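Local atomic coordinates of beta-fructofuranosidase, insoluble isoenzyme CWINV1 (PDB entry 2OXB), a protein that hydrolyses sucrose and 1-kestose, and less readily neokestose and levan, as a secreted cell-wall invertase of glycoside hydrolase family 32. Residues A[22-34]-A[111-123]. The protein carries 1 engineered substitution. Numbering follows the deposited sequence.
Sequences GPMIYKGIYHLFY and KNLSDPYLREWKK. With NAG (2-acetamido-2-deoxy-beta-D-glucopyranose), chain D.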
ATOM      1  N   GLY A  22     -11.262   8.764  -1.199  1.00 27.02           N
ATOM      2  CA  GLY A  22     -12.504   8.262  -1.780  1.00 25.94           C
ATOM      3  C   GLY A  22     -12.480   7.351  -2.997  1.00 23.99           C
ATOM      4  O   GLY A  22     -13.095   7.665  -4.018  1.00 22.94           O
ATOM      5  N   PRO A  23     -11.799   6.203  -2.919  1.00 23.05           N
ATOM      6  CA  PRO A  23     -11.738   5.287  -4.052  1.00 23.20           C
ATOM      7  C   PRO A  23     -13.009   4.442  -4.151  1.00 25.75           C
ATOM      8  O   PRO A  23     -13.423   3.805  -3.177  1.00 26.29           O
ATOM      9  CB  PRO A  23     -10.516   4.452  -3.725  1.00 22.29           C
ATOM     10  CG  PRO A  23     -10.638   4.288  -2.249  1.00 21.85           C
ATOM     11  CD  PRO A  23     -11.004   5.691  -1.788  1.00 24.46           C
ATOM     12  N   MET A  24     -13.651   4.456  -5.313  1.00 26.22           N
ATOM     13  CA  MET A  24     -14.842   3.638  -5.494  1.00 27.98           C
ATOM     14  C   MET A  24     -15.192   3.468  -6.959  1.00 29.42           C
ATOM     15  O   MET A  24     -14.451   3.873  -7.856  1.00 30.03           O
ATOM     16  CB  MET A  24     -16.046   4.226  -4.750  1.00 27.14           C
ATOM     17  CG  MET A  24     -16.724   5.375  -5.463  1.00 25.25           C
ATOM     18  SD  MET A  24     -15.592   6.718  -5.601  1.00 27.67           S
ATOM     19  CE  MET A  24     -16.650   8.093  -5.148  1.00 22.71           C
ATOM     20  N   ILE A  25     -16.345   2.859  -7.179  1.00 30.93           N
ATOM     21  CA  ILE A  25     -16.848   2.594  -8.506  1.00 32.17           C
ATOM     22  C   ILE A  25     -18.311   3.022  -8.511  1.00 34.10           C
ATOM     23  O   ILE A  25     -19.042   2.800  -7.539  1.00 33.43           O
ATOM     24  CB  ILE A  25     -16.693   1.073  -8.843  1.00 32.86           C
ATOM     25  CG1 ILE A  25     -17.095   0.789 -10.292  1.00 32.33           C
ATOM     26  CG2 ILE A  25     -17.540   0.232  -7.883  1.00 31.94           C
ATOM     27  CD1 ILE A  25     -18.587   0.598 -10.490  1.00 34.41           C
ATOM     28  N   TYR A  26     -18.714   3.663  -9.602  1.00 35.38           N
ATOM     29  CA  TYR A  26     -20.081   4.141  -9.786  1.00 36.25           C
ATOM     30  C   TYR A  26     -20.379   4.106 -11.284  1.00 36.35           C
ATOM     31  O   TYR A  26     -19.666   4.718 -12.083  1.00 34.30           O
ATOM     32  CB  TYR A  26     -20.214   5.574  -9.270  1.00 38.54           C
ATOM     33  CG  TYR A  26     -21.593   6.150  -9.467  1.00 39.94           C
ATOM     34  CD1 TYR A  26     -22.703   5.513  -8.936  1.00 42.12           C
ATOM     35  CD2 TYR A  26     -21.790   7.325 -10.185  1.00 41.30           C
ATOM     36  CE1 TYR A  26     -23.980   6.022  -9.105  1.00 43.77           C
ATOM     37  CE2 TYR A  26     -23.073   7.846 -10.365  1.00 43.14           C
ATOM     38  CZ  TYR A  26     -24.163   7.181  -9.816  1.00 43.48           C
ATOM     39  OH  TYR A  26     -25.440   7.667  -9.956  1.00 45.36           O
ATOM     40  N   LYS A  27     -21.440   3.402 -11.662  1.00 35.87           N
ATOM     41  CA  LYS A  27     -21.784   3.278 -13.069  1.00 36.70           C
ATOM     42  C   LYS A  27     -20.551   2.760 -13.830  1.00 36.55           C
ATOM     43  O   LYS A  27     -20.087   3.377 -14.792  1.00 38.07           O
ATOM     44  CB  LYS A  27     -22.247   4.632 -13.640  1.00 36.14           C
ATOM     45  CG  LYS A  27     -23.610   5.113 -13.107  1.00 37.41           C
ATOM     46  CD  LYS A  27     -24.067   6.432 -13.749  1.00 33.49           C
ATOM     47  CE  LYS A  27     -25.364   6.958 -13.135  1.00 30.17           C
ATOM     48  NZ  LYS A  27     -25.782   8.244 -13.770  1.00 26.57           N
ATOM     49  N   GLY A  28     -20.016   1.632 -13.369  1.00 34.83           N
ATOM     50  CA  GLY A  28     -18.861   1.026 -14.008  1.00 34.10           C
ATOM     51  C   GLY A  28     -17.615   1.885 -14.094  1.00 33.63           C
ATOM     52  O   GLY A  28     -16.570   1.429 -14.548  1.00 32.87           O
ATOM     53  N   ILE A  29     -17.711   3.133 -13.656  1.00 34.12           N
ATOM     54  CA  ILE A  29     -16.563   4.036 -13.707  1.00 33.92           C
ATOM     55  C   ILE A  29     -15.903   4.214 -12.335  1.00 32.54           C
ATOM     56  O   ILE A  29     -16.535   4.651 -11.373  1.00 32.72           O
ATOM     57  CB  ILE A  29     -16.983   5.416 -14.275  1.00 35.13           C
ATOM     58  CG1 ILE A  29     -17.398   5.256 -15.744  1.00 35.59           C
ATOM     59  CG2 ILE A  29     -15.846   6.416 -14.126  1.00 34.75           C
ATOM     60  CD1 ILE A  29     -18.032   6.488 -16.354  1.00 39.55           C
ATOM     61  N   TYR A  30     -14.626   3.868 -12.255  1.00 30.78           N
ATOM     62  CA  TYR A  30     -13.879   3.994 -11.019  1.00 29.30           C
ATOM     63  C   TYR A  30     -13.550   5.460 -10.786  1.00 29.48           C
ATOM     64  O   TYR A  30     -13.596   6.290 -11.704  1.00 29.63           O
ATOM     65  CB  TYR A  30     -12.590   3.161 -11.089  1.00 28.85           C
ATOM     66  CG  TYR A  30     -12.837   1.679 -11.297  1.00 27.89           C
ATOM     67  CD1 TYR A  30     -13.378   0.895 -10.273  1.00 28.56           C
ATOM     68  CD2 TYR A  30     -12.599   1.077 -12.534  1.00 25.06           C
ATOM     69  CE1 TYR A  30     -13.684  -0.447 -10.474  1.00 27.61           C
ATOM     70  CE2 TYR A  30     -12.903  -0.263 -12.753  1.00 25.24           C
ATOM     71  CZ  TYR A  30     -13.450  -1.024 -11.721  1.00 28.57           C
ATOM     72  OH  TYR A  30     -13.804  -2.345 -11.933  1.00 26.54           O
ATOM     73  N   HIS A  31     -13.221   5.777  -9.542  1.00 29.30           N
ATOM     74  CA  HIS A  31     -12.882   7.142  -9.177  1.00 28.83           C
ATOM     75  C   HIS A  31     -11.682   7.145  -8.227  1.00 27.43           C
ATOM     76  O   HIS A  31     -11.479   6.206  -7.458  1.00 26.59           O
ATOM     77  CB  HIS A  31     -14.089   7.816  -8.504  1.00 30.77           C
ATOM     78  CG  HIS A  31     -15.223   8.125  -9.438  1.00 33.03           C
ATOM     79  ND1 HIS A  31     -15.125   9.063 -10.446  1.00 34.29           N
ATOM     80  CD2 HIS A  31     -16.495   7.658  -9.485  1.00 33.21           C
ATOM     81  CE1 HIS A  31     -16.286   9.166 -11.068  1.00 33.35           C
ATOM     82  NE2 HIS A  31     -17.136   8.326 -10.504  1.00 34.75           N
ATOM     83  N   LEU A  32     -10.876   8.192  -8.325  1.00 25.64           N
ATOM     84  CA  LEU A  32      -9.721   8.380  -7.460  1.00 24.38           C
ATOM     85  C   LEU A  32      -9.561   9.864  -7.228  1.00 24.51           C
ATOM     86  O   LEU A  32      -9.499  10.665  -8.171  1.00 24.07           O
ATOM     87  CB  LEU A  32      -8.411   7.863  -8.073  1.00 20.73           C
ATOM     88  CG  LEU A  32      -7.148   8.272  -7.265  1.00 19.69           C
ATOM     89  CD1 LEU A  32      -7.044   7.455  -6.002  1.00 17.76           C
ATOM     90  CD2 LEU A  32      -5.882   8.057  -8.082  1.00 21.88           C
ATOM     91  N   PHE A  33      -9.521  10.227  -5.959  1.00 23.40           N
ATOM     92  CA  PHE A  33      -9.312  11.606  -5.589  1.00 23.82           C
ATOM     93  C   PHE A  33      -7.984  11.485  -4.864  1.00 23.80           C
ATOM     94  O   PHE A  33      -7.352  10.430  -4.929  1.00 22.66           O
ATOM     95  CB  PHE A  33     -10.430  12.088  -4.655  1.00 21.47           C
ATOM     96  CG  PHE A  33     -11.820  11.941  -5.228  1.00 20.35           C
ATOM     97  CD1 PHE A  33     -12.322  12.861  -6.133  1.00 18.46           C
ATOM     98  CD2 PHE A  33     -12.633  10.877  -4.852  1.00 20.83           C
ATOM     99  CE1 PHE A  33     -13.613  12.720  -6.649  1.00 17.17           C
ATOM    100  CE2 PHE A  33     -13.924  10.736  -5.371  1.00 17.59           C
ATOM    101  CZ  PHE A  33     -14.407  11.659  -6.265  1.00 15.91           C
ATOM    102  N   TYR A  34      -7.549  12.549  -4.200  1.00 24.34           N
ATOM    103  CA  TYR A  34      -6.295  12.522  -3.465  1.00 24.81           C
ATOM    104  C   TYR A  34      -5.834  13.896  -3.029  1.00 25.10           C
ATOM    105  O   TYR A  34      -6.303  14.921  -3.527  1.00 25.23           O
ATOM    106  CB  TYR A  34      -5.178  11.859  -4.282  1.00 22.94           C
ATOM    107  CG  TYR A  34      -4.930  12.479  -5.631  1.00 23.33           C
ATOM    108  CD1 TYR A  34      -5.735  12.178  -6.730  1.00 22.78           C
ATOM    109  CD2 TYR A  34      -3.873  13.352  -5.819  1.00 25.67           C
ATOM    110  CE1 TYR A  34      -5.477  12.732  -7.983  1.00 22.13           C
ATOM    111  CE2 TYR A  34      -3.609  13.910  -7.063  1.00 23.92           C
ATOM    112  CZ  TYR A  34      -4.406  13.600  -8.134  1.00 21.40           C
ATOM    113  OH  TYR A  34      -4.110  14.183  -9.340  1.00 20.12           O
ATOM    114  N   LYS A 111     -23.263  16.504  -7.529  1.00 55.59           N
ATOM    115  CA  LYS A 111     -24.249  17.415  -8.123  1.00 58.30           C
ATOM    116  C   LYS A 111     -25.139  16.731  -9.161  1.00 59.82           C
ATOM    117  O   LYS A 111     -26.254  16.296  -8.850  1.00 60.83           O
ATOM    118  CB  LYS A 111     -23.552  18.614  -8.775  1.00 58.85           C
ATOM    119  CG  LYS A 111     -22.976  19.604  -7.780  1.00 60.90           C
ATOM    120  CD  LYS A 111     -22.605  20.921  -8.447  1.00 61.86           C
ATOM    121  CE  LYS A 111     -22.282  21.995  -7.408  1.00 63.14           C
ATOM    122  NZ  LYS A 111     -21.126  21.631  -6.539  1.00 64.06           N
ATOM    123  N   ASN A 112     -24.659  16.660 -10.400  1.00 59.70           N
ATOM    124  CA  ASN A 112     -25.404  16.003 -11.464  1.00 59.36           C
ATOM    125  C   ASN A 112     -25.402  14.509 -11.143  1.00 59.34           C
ATOM    126  O   ASN A 112     -24.450  13.800 -11.459  1.00 59.32           O
ATOM    127  CB  ASN A 112     -24.729  16.258 -12.811  1.00 60.35           C
ATOM    128  CG  ASN A 112     -24.926  17.684 -13.311  1.00 61.71           C
ATOM    129  OD1 ASN A 112     -24.950  18.641 -12.528  1.00 60.02           O
ATOM    130  ND2 ASN A 112     -25.038  17.826 -14.628  1.00 63.85           N
ATOM    131  N   LEU A 113     -26.472  14.049 -10.498  1.00 59.33           N
ATOM    132  CA  LEU A 113     -26.628  12.652 -10.092  1.00 58.51           C
ATOM    133  C   LEU A 113     -26.613  11.635 -11.239  1.00 59.17           C
ATOM    134  O   LEU A 113     -26.547  10.423 -11.010  1.00 58.76           O
ATOM    135  CB  LEU A 113     -27.919  12.491  -9.276  1.00 57.16           C
ATOM    136  CG  LEU A 113     -29.222  13.167  -9.729  1.00 55.81           C
ATOM    137  CD1 LEU A 113     -29.117  14.670  -9.538  1.00 54.19           C
ATOM    138  CD2 LEU A 113     -29.524  12.820 -11.182  1.00 56.06           C
ATOM    139  N   SER A 114     -26.686  12.127 -12.469  1.00 58.84           N
ATOM    140  CA  SER A 114     -26.672  11.250 -13.627  1.00 58.35           C
ATOM    141  C   SER A 114     -25.304  11.296 -14.329  1.00 57.64           C
ATOM    142  O   SER A 114     -25.001  10.446 -15.168  1.00 57.42           O
ATOM    143  CB  SER A 114     -27.801  11.640 -14.590  1.00 59.12           C
ATOM    144  OG  SER A 114     -29.069  11.517 -13.967  1.00 58.78           O
ATOM    145  N   ASP A 115     -24.480  12.286 -13.978  1.00 56.16           N
ATOM    146  CA  ASP A 115     -23.142  12.422 -14.565  1.00 55.24           C
ATOM    147  C   ASP A 115     -22.287  11.244 -14.116  1.00 53.68           C
ATOM    148  O   ASP A 115     -22.120  11.012 -12.920  1.00 53.94           O
ATOM    149  CB  ASP A 115     -22.473  13.746 -14.128  1.00 56.05           C
ATOM    150  CG  ASP A 115     -21.026  13.890 -14.641  1.00 56.24           C
ATOM    151  OD1 ASP A 115     -20.777  13.663 -15.845  1.00 57.49           O
ATOM    152  OD2 ASP A 115     -20.134  14.249 -13.844  1.00 55.09           O
ATOM    153  N   PRO A 116     -21.745  10.481 -15.077  1.00 51.80           N
ATOM    154  CA  PRO A 116     -20.904   9.318 -14.787  1.00 49.59           C
ATOM    155  C   PRO A 116     -19.501   9.712 -14.334  1.00 47.38           C
ATOM    156  O   PRO A 116     -18.678   8.853 -14.023  1.00 47.27           O
ATOM    157  CB  PRO A 116     -20.895   8.574 -16.113  1.00 50.30           C
ATOM    158  CG  PRO A 116     -20.898   9.703 -17.102  1.00 51.54           C
ATOM    159  CD  PRO A 116     -21.951  10.628 -16.531  1.00 51.66           C
ATOM    160  N   TYR A 117     -19.234  11.012 -14.293  1.00 45.17           N
ATOM    161  CA  TYR A 117     -17.922  11.488 -13.890  1.00 44.04           C
ATOM    162  C   TYR A 117     -17.892  12.066 -12.480  1.00 43.90           C
ATOM    163  O   TYR A 117     -16.838  12.090 -11.849  1.00 45.05           O
ATOM    164  CB  TYR A 117     -17.407  12.524 -14.895  1.00 42.95           C
ATOM    165  CG  TYR A 117     -17.112  11.962 -16.275  1.00 42.53           C
ATOM    166  CD1 TYR A 117     -16.591  12.775 -17.280  1.00 42.40           C
ATOM    167  CD2 TYR A 117     -17.351  10.621 -16.575  1.00 42.73           C
ATOM    168  CE1 TYR A 117     -16.317  12.273 -18.549  1.00 41.57           C
ATOM    169  CE2 TYR A 117     -17.083  10.106 -17.840  1.00 42.22           C
ATOM    170  CZ  TYR A 117     -16.566  10.936 -18.821  1.00 42.49           C
ATOM    171  OH  TYR A 117     -16.300  10.425 -20.073  1.00 42.97           O
ATOM    172  N   LEU A 118     -19.045  12.518 -11.990  1.00 42.94           N
ATOM    173  CA  LEU A 118     -19.152  13.086 -10.642  1.00 42.73           C
ATOM    174  C   LEU A 118     -18.061  14.127 -10.356  1.00 43.40           C
ATOM    175  O   LEU A 118     -17.427  14.100  -9.299  1.00 42.32           O
ATOM    176  CB  LEU A 118     -19.072  11.969  -9.584  1.00 41.26           C
ATOM    177  CG  LEU A 118     -20.112  10.842  -9.557  1.00 39.57           C
ATOM    178  CD1 LEU A 118     -19.746   9.813  -8.497  1.00 37.96           C
ATOM    179  CD2 LEU A 118     -21.483  11.418  -9.276  1.00 40.40           C
ATOM    180  N   ARG A 119     -17.859  15.048 -11.295  1.00 44.69           N
ATOM    181  CA  ARG A 119     -16.837  16.076 -11.150  1.00 45.77           C
ATOM    182  C   ARG A 119     -17.233  17.233 -10.237  1.00 44.63           C
ATOM    183  O   ARG A 119     -16.365  17.884  -9.659  1.00 45.73           O
ATOM    184  CB  ARG A 119     -16.422  16.614 -12.524  1.00 47.82           C
ATOM    185  CG  ARG A 119     -17.354  17.635 -13.137  1.00 50.36           C
ATOM    186  CD  ARG A 119     -16.882  17.954 -14.543  1.00 53.23           C
ATOM    187  NE  ARG A 119     -17.068  16.808 -15.430  1.00 54.11           N
ATOM    188  CZ  ARG A 119     -18.261  16.363 -15.813  1.00 56.60           C
ATOM    189  NH1 ARG A 119     -19.361  16.974 -15.386  1.00 56.97           N
ATOM    190  NH2 ARG A 119     -18.361  15.308 -16.614  1.00 56.38           N
ATOM    191  N   GLU A 120     -18.524  17.508 -10.101  1.00 43.17           N
ATOM    192  CA  GLU A 120     -18.931  18.594  -9.208  1.00 42.58           C
ATOM    193  C   GLU A 120     -19.547  18.081  -7.910  1.00 41.70           C
ATOM    194  O   GLU A 120     -20.640  17.521  -7.911  1.00 41.84           O
ATOM    195  CB  GLU A 120     -19.908  19.545  -9.904  1.00 41.28           C
ATOM    196  CG  GLU A 120     -19.258  20.455 -10.927  1.00 40.18           C
ATOM    197  CD  GLU A 120     -20.187  21.542 -11.410  1.00 42.12           C
ATOM    198  OE1 GLU A 120     -20.235  22.626 -10.779  1.00 41.71           O
ATOM    199  OE2 GLU A 120     -20.892  21.305 -12.416  1.00 44.12           O
ATOM    200  N   TRP A 121     -18.839  18.274  -6.802  1.00 41.79           N
ATOM    201  CA  TRP A 121     -19.346  17.816  -5.516  1.00 41.06           C
ATOM    202  C   TRP A 121     -20.005  18.899  -4.683  1.00 40.41           C
ATOM    203  O   TRP A 121     -19.462  19.991  -4.497  1.00 39.10           O
ATOM    204  CB  TRP A 121     -18.244  17.139  -4.694  1.00 40.59           C
ATOM    205  CG  TRP A 121     -17.891  15.783  -5.217  1.00 41.73           C
ATOM    206  CD1 TRP A 121     -17.192  15.500  -6.355  1.00 42.13           C
ATOM    207  CD2 TRP A 121     -18.259  14.515  -4.645  1.00 42.35           C
ATOM    208  NE1 TRP A 121     -17.100  14.135  -6.532  1.00 44.66           N
ATOM    209  CE2 TRP A 121     -17.745  13.507  -5.498  1.00 43.42           C
ATOM    210  CE3 TRP A 121     -18.972  14.135  -3.499  1.00 41.07           C
ATOM    211  CZ2 TRP A 121     -17.922  12.139  -5.239  1.00 42.45           C
ATOM    212  CZ3 TRP A 121     -19.150  12.773  -3.241  1.00 41.91           C
ATOM    213  CH2 TRP A 121     -18.625  11.792  -4.110  1.00 42.19           C
ATOM    214  N   LYS A 122     -21.198  18.570  -4.197  1.00 39.82           N
ATOM    215  CA  LYS A 122     -21.997  19.460  -3.373  1.00 38.46           C
ATOM    216  C   LYS A 122     -21.653  19.160  -1.921  1.00 37.31           C
ATOM    217  O   LYS A 122     -21.597  18.005  -1.514  1.00 37.38           O
ATOM    218  CB  LYS A 122     -23.483  19.205  -3.641  1.00 39.67           C
ATOM    219  CG  LYS A 122     -24.430  20.323  -3.223  1.00 40.84           C
ATOM    220  CD  LYS A 122     -25.833  20.078  -3.788  1.00 41.23           C
ATOM    221  CE  LYS A 122     -26.859  21.071  -3.244  1.00 42.66           C
ATOM    222  NZ  LYS A 122     -26.487  22.501  -3.459  1.00 44.29           N
ATOM    223  N   LYS A 123     -21.412  20.212  -1.148  1.00 36.32           N
ATOM    224  CA  LYS A 123     -21.051  20.086   0.255  1.00 33.99           C
ATOM    225  C   LYS A 123     -22.124  20.680   1.171  1.00 33.70           C
ATOM    226  O   LYS A 123     -22.319  21.887   1.194  1.00 35.03           O
ATOM    227  CB  LYS A 123     -19.699  20.770   0.477  1.00 31.92           C
ATOM    228  CG  LYS A 123     -18.648  20.290  -0.528  1.00 30.15           C
ATOM    229  CD  LYS A 123     -17.223  20.602  -0.112  1.00 29.85           C
ATOM    230  CE  LYS A 123     -16.810  22.007  -0.475  1.00 28.43           C
ATOM    231  NZ  LYS A 123     -15.420  22.270  -0.028  1.00 26.61           N
TER
HETATM  232  C1  NAG D 670     -26.330  17.714 -15.282  1.00 66.22           C
HETATM  233  C2  NAG D 670     -26.120  17.275 -16.736  1.00 66.59           C
HETATM  234  C3  NAG D 670     -27.452  16.991 -17.453  1.00 66.64           C
HETATM  235  C4  NAG D 670     -28.404  16.151 -16.605  1.00 67.07           C
HETATM  236  C5  NAG D 670     -28.493  16.708 -15.186  1.00 66.28           C
HETATM  237  C6  NAG D 670     -29.324  15.812 -14.295  1.00 65.43           C
HETATM  238  C7  NAG D 670     -25.010  18.130 -18.690  1.00 67.80           C
HETATM  239  C8  NAG D 670     -25.927  18.619 -19.806  1.00 66.29           C
HETATM  240  N2  NAG D 670     -25.417  18.326 -17.443  1.00 67.16           N
HETATM  241  O3  NAG D 670     -27.196  16.303 -18.669  1.00 65.34           O
HETATM  242  O4  NAG D 670     -29.691  16.156 -17.198  1.00 68.17           O
HETATM  243  O5  NAG D 670     -27.179  16.782 -14.599  1.00 67.44           O
HETATM  244  O6  NAG D 670     -30.702  16.125 -14.411  1.00 65.50           O
HETATM  245  O7  NAG D 670     -23.944  17.577 -18.961  1.00 67.72           O
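Lys27 and Pro116 mark the closest backbone approach, 6.3 Å from CA to CA, where the type I' turn from Tyr26 to Ile29 of a beta hairpin meets the loop leading into strand 121-123. Tyr26 reaches across with CG anti to its own nitrogen (chi1 178°), which carries OH to Leu113 O for a 3.2 Å hydrogen bond. The donor is tilted from the carbonyl plane, and the C=O...OH angle is 160°. Lys27 lays CG over the centre of the Tyr26 ring, 3.8 Å above it, then runs on fully extended to give NZ a 2.7 Å hydrogen bond to Ser114 O, approaching from above the carbonyl plane. Both bonds thus grip the type I turn from Asn112 to Asp115, whose Asn112 carries an N-linked sugar on ND2.

Farther in, Leu118 crosses the Tyr26 side chain at about a right angle, CD1 lying 3.6 Å from Tyr26 CD2, and the same methyl also touches His31 NE2. An alanine in place of Tyr26 would probably leave Leu113 O without this donor and open a gap beside Leu118 and under the lysine chain. Ile29 runs alongside Pro116, Ile29 CD1 lying 3.6 Å from Pro116 CB, and the same CD1 methyl meets the edge of the Tyr117 ring. At the buried end Phe33 CZ packs 3.7 Å from Trp121 CZ2, the Phe33 ring and the indole five-membered ring inclined at 85°, while Met24 CE comes to the indole edge.

The hairpin of strands 15-26 and 29-36 belongs to the first blade of the five-bladed GH32 propeller, and strand 121-123 is the outermost strand of the second. Within the first blade His50 of strand 47-53 stacks on Phe33, while Trp121 touches Ala65 and Ile66 of strand 60-66, and Pro110 of strand 103-110 in its own blade.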